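PDB 4QI8: lytic polysaccharide monooxygenase from Neurospora crassa, which probably uses an active-site copper and a reduced electron donor to cleave cellulose chains oxidatively, breaking their beta-1,4-glycosidic bonds. Local coordinates for residues Ser52-Ala58 with Gln162-Gly168. Sequence-based numbering, arbitrary orientation.
Sequences STLSVAA and QLSITGG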
# COMPACT_ATOMS: atom_id res chain seq x y z
N SER A 52 8.90 -16.18 0.26
CA SER A 52 9.73 -15.97 -0.91
C SER A 52 9.69 -14.51 -1.35
O SER A 52 8.90 -13.72 -0.82
CB SER A 52 9.26 -16.88 -2.06
OG SER A 52 9.26 -18.25 -1.68
N THR A 53 10.53 -14.17 -2.32
CA THR A 53 10.66 -12.83 -2.86
C THR A 53 10.48 -12.92 -4.36
O THR A 53 11.11 -13.76 -5.00
CB THR A 53 12.04 -12.25 -2.48
OG1 THR A 53 12.13 -12.14 -1.05
CG2 THR A 53 12.29 -10.90 -3.11
N LEU A 54 9.61 -12.09 -4.93
CA LEU A 54 9.22 -12.17 -6.33
C LEU A 54 10.08 -11.28 -7.21
O LEU A 54 10.15 -10.08 -6.98
CB LEU A 54 7.76 -11.76 -6.45
CG LEU A 54 7.18 -11.84 -7.86
CD1 LEU A 54 7.12 -13.28 -8.36
CD2 LEU A 54 5.81 -11.18 -7.92
N SER A 55 10.70 -11.86 -8.23
CA SER A 55 11.50 -11.10 -9.18
C SER A 55 10.60 -10.42 -10.21
O SER A 55 9.75 -11.05 -10.83
CB SER A 55 12.51 -12.02 -9.88
OG SER A 55 13.37 -11.27 -10.71
N VAL A 56 10.81 -9.12 -10.40
CA VAL A 56 10.01 -8.33 -11.35
C VAL A 56 10.90 -7.28 -11.99
O VAL A 56 11.74 -6.69 -11.33
CB VAL A 56 8.83 -7.62 -10.65
CG1 VAL A 56 9.31 -6.76 -9.51
CG2 VAL A 56 8.05 -6.77 -11.65
N ALA A 57 10.71 -7.04 -13.28
CA ALA A 57 11.46 -6.00 -13.97
C ALA A 57 10.87 -4.62 -13.71
O ALA A 57 9.65 -4.42 -13.79
CB ALA A 57 11.51 -6.28 -15.46
N ALA A 58 11.74 -3.66 -13.41
CA ALA A 58 11.32 -2.27 -13.33
C ALA A 58 10.65 -1.89 -14.64
O ALA A 58 11.07 -2.32 -15.71
CB ALA A 58 12.52 -1.38 -13.07
N GLN A 162 7.39 -8.85 -0.77
CA GLN A 162 8.83 -8.85 -0.99
C GLN A 162 9.12 -9.03 -2.47
O GLN A 162 8.71 -10.03 -3.07
CB GLN A 162 9.52 -9.95 -0.16
CG GLN A 162 9.35 -9.73 1.34
CD GLN A 162 10.08 -10.71 2.24
OE1 GLN A 162 9.90 -10.66 3.47
NE2 GLN A 162 10.92 -11.57 1.67
N LEU A 163 9.83 -8.06 -3.03
CA LEU A 163 10.21 -8.05 -4.45
C LEU A 163 11.71 -7.96 -4.64
O LEU A 163 12.43 -7.39 -3.82
CB LEU A 163 9.61 -6.84 -5.18
CG LEU A 163 8.11 -6.61 -5.07
CD1 LEU A 163 7.73 -5.39 -5.91
CD2 LEU A 163 7.31 -7.83 -5.51
N SER A 164 12.17 -8.52 -5.75
CA SER A 164 13.50 -8.26 -6.28
C SER A 164 13.30 -7.56 -7.62
O SER A 164 12.86 -8.18 -8.58
CB SER A 164 14.28 -9.55 -6.45
OG SER A 164 15.52 -9.30 -7.07
N ILE A 165 13.57 -6.25 -7.65
CA ILE A 165 13.32 -5.45 -8.84
C ILE A 165 14.60 -5.40 -9.67
O ILE A 165 15.66 -5.04 -9.16
CB ILE A 165 12.82 -4.03 -8.48
CG1 ILE A 165 11.46 -4.14 -7.77
CG2 ILE A 165 12.72 -3.17 -9.74
CD1 ILE A 165 10.82 -2.81 -7.38
N THR A 166 14.49 -5.81 -10.93
CA THR A 166 15.63 -5.91 -11.82
C THR A 166 15.56 -4.88 -12.94
O THR A 166 14.50 -4.30 -13.21
CB THR A 166 15.69 -7.30 -12.45
OG1 THR A 166 14.53 -7.49 -13.26
CG2 THR A 166 15.76 -8.38 -11.39
N GLY A 167 16.69 -4.67 -13.61
CA GLY A 167 16.75 -3.81 -14.78
C GLY A 167 16.39 -2.36 -14.49
O GLY A 167 15.68 -1.72 -15.27
N GLY A 168 16.91 -1.83 -13.40
CA GLY A 168 16.50 -0.51 -12.96
C GLY A 168 17.14 0.61 -13.75
O GLY A 168 17.83 0.38 -14.75
O HOH W 1 15.65 -11.05 -9.25
O HOH W 2 13.15 -9.89 -12.97
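Five backbone hydrogen bonds zip Leu54, Val56 and Ala58 to Gln162, Ser164 and Thr166 in parallel register, beginning with Leu54 N to Gln162 O (2.9 Å) and ending with Ala58 N to Thr166 O (2.8 Å). CA-H...O contacts reinforce the ladder, among them Ile165 CA to Val56 O at 3.2 Å.

At the start of the pairing, the Gln162 amide gives NE2 to Thr53 OG1 (3.0 Å), which lies in the amide plane. That carboxamide is fixed from several directions, since Asn90 also takes a bond from NE2 while Arg21 and Ala50 donate to OE1. Thr53 chi1 of -63° puts OG1 beside the backbone N and CG2 anti to that N, where the methyl packs over the Leu163-Ser164 peptide, 3.4 Å from Leu163 C.

On the face carrying Ser55, Ser164 and Thr166, Ser55 OG in one of its two conformers meets two waters; one continues to Ser164 OG, the other to Thr166 OG1 (2.8 Å).

The other face is apolar. Val56 CG1 runs alongside Ile165 CG1 (3.8 Å), and Ala58 CB meets Ile165 CG2, while Leu163 and Ile165 also touch strand 134-144. Strand 54-57 thereby forms one edge of a mixed sheet in the AA9 beta-sandwich, paired parallel with strand 155-166, away from the copper site.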